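LbaCas13a H328A (C2c2) (Lachnospiraceae bacterium NK4A179, PDB 5WLH) binds a pre-crRNA guide as an RNA-targeting, A-cleaving CRISPR-Cas13a nuclease. Local coordinates at residues A[489-494]-A[930-935]. Sequence-based numbering, arbitrary orientation.
Sequences YELIKA and QYVWDI. With nucleotides of chain B.
Tyr931 reaches across to Ala494 and Lys493 while laying one face of its ring over a base of the bound RNA. Its CG lies anti to the backbone N (chi1 -169°), and CB is already 3.6 Å from N1 of A25 of chain B. CG and CD1 rest on the base, near C2. CE1 comes closest to it, 3.2 Å from C4 of A25. N3 of A25 sits over the centre of that ring face. CD2 leans on Ala494, with 3.5 Å to its CB. At the tip, OH donates a hydrogen bond to O2' of A25 (2.6 Å) and touches Lys493 CD, which lies at the ring edge.

The same 2'-hydroxyl donates to Glu490 OE1 at 2.5 Å, so two side chains, one from each helix, grip it. Glu490 OE1 also pairs with Arg938. The adenine N6 bonds Gln930 OE1 in a nearly straight line (174°). Helices 486-517 and 915-941 pack antiparallel here, their local axes 9.4 Å apart, and form a buried RNA-binding surface of this Cas13a. An alanine in place of Tyr931 would probably leave A25 without the ring that covers its base and its 2'-hydroxyl with one grip fewer.

Beside the RNA the packing is mostly apolar. Ile935 CD1 presses on the Glu490 backbone and CB, and lies 3.9 Å from Leu491 CD2. Val932 CG2 meets Ala494 CB. Lys493 has two conformers; in one, NZ hydrogen-bonds O2' of U27 of chain B and makes a salt bridge to a phosphate of the RNA.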
loop_
_atom_site.group_PDB
_atom_site.type_symbol
_atom_site.label_atom_id
_atom_site.label_comp_id
_atom_site.label_asym_id
_atom_site.label_seq_id
_atom_site.Cartn_x
_atom_site.Cartn_y
_atom_site.Cartn_z
ATOM N N TYR A 489 -9.727 -4.044 -14.908
ATOM C CA TYR A 489 -8.656 -4.307 -13.953
ATOM C C TYR A 489 -8.750 -3.399 -12.738
ATOM O O TYR A 489 -8.319 -3.784 -11.644
ATOM C CB TYR A 489 -7.309 -4.169 -14.648
ATOM C CG TYR A 489 -6.788 -5.496 -15.188
ATOM C CD1 TYR A 489 -7.662 -6.487 -15.614
ATOM C CD2 TYR A 489 -5.425 -5.740 -15.269
ATOM C CE1 TYR A 489 -7.178 -7.710 -16.098
ATOM C CE2 TYR A 489 -4.925 -6.948 -15.759
ATOM C CZ TYR A 489 -5.808 -7.922 -16.167
ATOM O OH TYR A 489 -5.302 -9.100 -16.637
ATOM N N GLU A 490 -9.287 -2.189 -12.894
ATOM C CA GLU A 490 -9.555 -1.384 -11.709
ATOM C C GLU A 490 -10.520 -2.108 -10.770
ATOM O O GLU A 490 -10.310 -2.143 -9.552
ATOM C CB GLU A 490 -10.104 -0.021 -12.125
ATOM C CG GLU A 490 -9.091 0.860 -12.829
ATOM C CD GLU A 490 -9.617 2.261 -12.986
ATOM O OE1 GLU A 490 -9.284 3.127 -12.136
ATOM O OE2 GLU A 490 -10.394 2.472 -13.949
ATOM N N LEU A 491 -11.567 -2.715 -11.324
ATOM C CA LEU A 491 -12.500 -3.480 -10.498
ATOM C C LEU A 491 -11.800 -4.647 -9.809
ATOM O O LEU A 491 -12.026 -4.894 -8.618
ATOM C CB LEU A 491 -13.657 -3.994 -11.353
ATOM C CG LEU A 491 -14.664 -2.947 -11.860
ATOM C CD1 LEU A 491 -15.601 -3.623 -12.844
ATOM C CD2 LEU A 491 -15.452 -2.363 -10.704
ATOM N N ILE A 492 -10.934 -5.365 -10.535
ATOM C CA ILE A 492 -10.179 -6.452 -9.907
ATOM C C ILE A 492 -9.349 -5.917 -8.752
ATOM O O ILE A 492 -9.310 -6.509 -7.667
ATOM C CB ILE A 492 -9.289 -7.172 -10.936
ATOM C CG1 ILE A 492 -10.147 -7.972 -11.924
ATOM C CG2 ILE A 492 -8.294 -8.106 -10.216
ATOM C CD1 ILE A 492 -9.339 -8.512 -13.074
ATOM N N LYS A 493 -8.679 -4.782 -8.961
ATOM C CA LYS A 493 -7.861 -4.206 -7.898
ATOM C C LYS A 493 -8.710 -3.884 -6.677
ATOM O O LYS A 493 -8.341 -4.227 -5.550
ATOM C CB LYS A 493 -7.126 -2.962 -8.399
ATOM C CG LYS A 493 -6.027 -2.504 -7.437
ATOM C CD LYS A 493 -5.640 -1.033 -7.633
ATOM C CE LYS A 493 -4.643 -0.555 -6.562
ATOM N NZ LYS A 493 -3.689 -1.623 -6.140
ATOM N N ALA A 494 -9.874 -3.254 -6.889
ATOM C CA ALA A 494 -10.772 -2.958 -5.776
ATOM C C ALA A 494 -11.064 -4.221 -4.981
ATOM O O ALA A 494 -10.880 -4.260 -3.760
ATOM C CB ALA A 494 -12.073 -2.333 -6.292
ATOM N N GLN A 930 -16.281 3.178 -2.593
ATOM C CA GLN A 930 -16.064 4.391 -3.371
ATOM C C GLN A 930 -15.292 4.098 -4.641
ATOM O O GLN A 930 -15.568 4.694 -5.683
ATOM C CB GLN A 930 -15.310 5.427 -2.542
ATOM C CG GLN A 930 -15.458 6.849 -3.089
ATOM C CD GLN A 930 -14.481 7.183 -4.184
ATOM O OE1 GLN A 930 -13.412 6.567 -4.290
ATOM N NE2 GLN A 930 -14.813 8.211 -4.989
ATOM N N TYR A 931 -14.282 3.223 -4.556
ATOM C CA TYR A 931 -13.491 2.874 -5.733
ATOM C C TYR A 931 -14.370 2.216 -6.791
ATOM O O TYR A 931 -14.362 2.608 -7.962
ATOM C CB TYR A 931 -12.340 1.957 -5.294
ATOM C CG TYR A 931 -11.235 1.654 -6.284
ATOM C CD1 TYR A 931 -11.103 2.337 -7.494
ATOM C CD2 TYR A 931 -10.301 0.669 -5.982
ATOM C CE1 TYR A 931 -10.071 2.023 -8.382
ATOM C CE2 TYR A 931 -9.286 0.365 -6.841
ATOM C CZ TYR A 931 -9.173 1.027 -8.038
ATOM O OH TYR A 931 -8.139 0.668 -8.872
ATOM N N VAL A 932 -15.185 1.252 -6.381
ATOM C CA VAL A 932 -16.058 0.589 -7.343
ATOM C C VAL A 932 -17.012 1.601 -7.966
ATOM O O VAL A 932 -17.234 1.598 -9.180
ATOM C CB VAL A 932 -16.805 -0.571 -6.659
ATOM C CG1 VAL A 932 -17.911 -1.112 -7.558
ATOM C CG2 VAL A 932 -15.814 -1.696 -6.259
ATOM N N TRP A 933 -17.588 2.482 -7.146
ATOM C CA TRP A 933 -18.470 3.515 -7.687
ATOM C C TRP A 933 -17.730 4.382 -8.698
ATOM O O TRP A 933 -18.259 4.698 -9.772
ATOM C CB TRP A 933 -19.020 4.357 -6.533
ATOM C CG TRP A 933 -19.723 5.657 -6.911
ATOM C CD1 TRP A 933 -21.068 5.829 -7.160
ATOM C CD2 TRP A 933 -19.125 6.948 -7.038
ATOM N NE1 TRP A 933 -21.331 7.153 -7.442
ATOM C CE2 TRP A 933 -20.156 7.858 -7.390
ATOM C CE3 TRP A 933 -17.820 7.430 -6.906
ATOM C CZ2 TRP A 933 -19.915 9.214 -7.591
ATOM C CZ3 TRP A 933 -17.580 8.774 -7.118
ATOM C CH2 TRP A 933 -18.629 9.656 -7.455
ATOM N N ASP A 934 -16.494 4.759 -8.375
ATOM C CA ASP A 934 -15.752 5.669 -9.238
ATOM C C ASP A 934 -15.399 5.010 -10.567
ATOM O O ASP A 934 -15.408 5.665 -11.618
ATOM C CB ASP A 934 -14.494 6.143 -8.509
ATOM C CG ASP A 934 -13.799 7.266 -9.241
ATOM O OD1 ASP A 934 -14.388 8.366 -9.321
ATOM O OD2 ASP A 934 -12.673 7.054 -9.734
ATOM N N ILE A 935 -15.085 3.717 -10.538
ATOM C CA ILE A 935 -14.786 2.994 -11.773
ATOM C C ILE A 935 -16.008 2.955 -12.676
ATOM O O ILE A 935 -15.919 3.208 -13.884
ATOM C CB ILE A 935 -14.305 1.571 -11.472
ATOM C CG1 ILE A 935 -13.002 1.593 -10.655
ATOM C CG2 ILE A 935 -14.100 0.820 -12.805
ATOM C CD1 ILE A 935 -12.778 0.295 -9.879
ATOM P P A B 25 -4.126 6.448 -12.613
ATOM O OP1 A B 25 -5.331 6.775 -13.431
ATOM O OP2 A B 25 -3.053 7.455 -12.450
ATOM O "O5'" A B 25 -4.645 6.029 -11.175
ATOM C "C5'" A B 25 -3.771 5.478 -10.199
ATOM C "C4'" A B 25 -4.411 4.305 -9.508
ATOM O "O4'" A B 25 -5.457 4.766 -8.609
ATOM C "C3'" A B 25 -5.067 3.281 -10.438
ATOM O "O3'" A B 25 -4.845 1.980 -9.908
ATOM C "C2'" A B 25 -6.550 3.586 -10.298
ATOM O "O2'" A B 25 -7.397 2.488 -10.575
ATOM C "C1'" A B 25 -6.621 3.994 -8.835
ATOM N N9 A B 25 -7.820 4.749 -8.497
ATOM C C8 A B 25 -8.529 5.601 -9.308
ATOM N N7 A B 25 -9.607 6.083 -8.737
ATOM C C5 A B 25 -9.598 5.498 -7.479
ATOM C C6 A B 25 -10.473 5.604 -6.392
ATOM N N6 A B 25 -11.562 6.374 -6.422
ATOM N N1 A B 25 -10.200 4.882 -5.286
ATOM C C2 A B 25 -9.108 4.109 -5.261
ATOM N N3 A B 25 -8.212 3.930 -6.232
ATOM C C4 A B 25 -8.518 4.662 -7.318
ATOM P P A B 26 -3.607 1.126 -10.432
ATOM O OP1 A B 26 -3.211 0.225 -9.322
ATOM O OP2 A B 26 -2.656 2.051 -11.087
ATOM O "O5'" A B 26 -4.244 0.235 -11.579
ATOM C "C5'" A B 26 -5.062 -0.897 -11.295
ATOM C "C4'" A B 26 -4.995 -1.864 -12.449
ATOM O "O4'" A B 26 -5.660 -1.266 -13.597
ATOM C "C3'" A B 26 -3.576 -2.179 -12.906
ATOM O "O3'" A B 26 -3.547 -3.483 -13.474
ATOM C "C2'" A B 26 -3.352 -1.138 -13.997
ATOM O "O2'" A B 26 -2.321 -1.428 -14.916
ATOM C "C1'" A B 26 -4.735 -1.077 -14.652
ATOM N N9 A B 26 -4.992 0.240 -15.225
ATOM C C8 A B 26 -5.546 1.318 -14.583
ATOM N N7 A B 26 -5.599 2.394 -15.346
ATOM C C5 A B 26 -5.053 1.977 -16.541
ATOM C C6 A B 26 -4.848 2.665 -17.751
ATOM N N6 A B 26 -5.183 3.956 -17.891
ATOM N N1 A B 26 -4.264 1.994 -18.755
ATOM C C2 A B 26 -3.934 0.701 -18.580
ATOM N N3 A B 26 -4.088 -0.046 -17.486
ATOM C C4 A B 26 -4.667 0.659 -16.495
ATOM P P U B 27 -2.216 -4.373 -13.377
ATOM O OP1 U B 27 -1.153 -3.739 -14.151
ATOM O OP2 U B 27 -2.535 -5.793 -13.688
ATOM O "O5'" U B 27 -1.838 -4.277 -11.843
ATOM C "C5'" U B 27 -0.783 -5.051 -11.309
ATOM C "C4'" U B 27 -0.248 -4.355 -10.092
ATOM O "O4'" U B 27 0.567 -3.235 -10.519
ATOM C "C3'" U B 27 -1.323 -3.761 -9.160
ATOM O "O3'" U B 27 -0.943 -3.982 -7.816
ATOM C "C2'" U B 27 -1.197 -2.262 -9.413
ATOM O "O2'" U B 27 -1.625 -1.446 -8.337
ATOM C "C1'" U B 27 0.300 -2.165 -9.656
ATOM N N1 U B 27 0.803 -0.897 -10.195
ATOM C C2 U B 27 2.099 -0.553 -9.823
ATOM O O2 U B 27 2.808 -1.291 -9.166
ATOM N N3 U B 27 2.544 0.669 -10.282
ATOM C C4 U B 27 1.816 1.556 -11.047
ATOM O O4 U B 27 2.334 2.630 -11.384
ATOM C C5 U B 27 0.480 1.132 -11.355
ATOM C C6 U B 27 0.019 -0.045 -10.926
#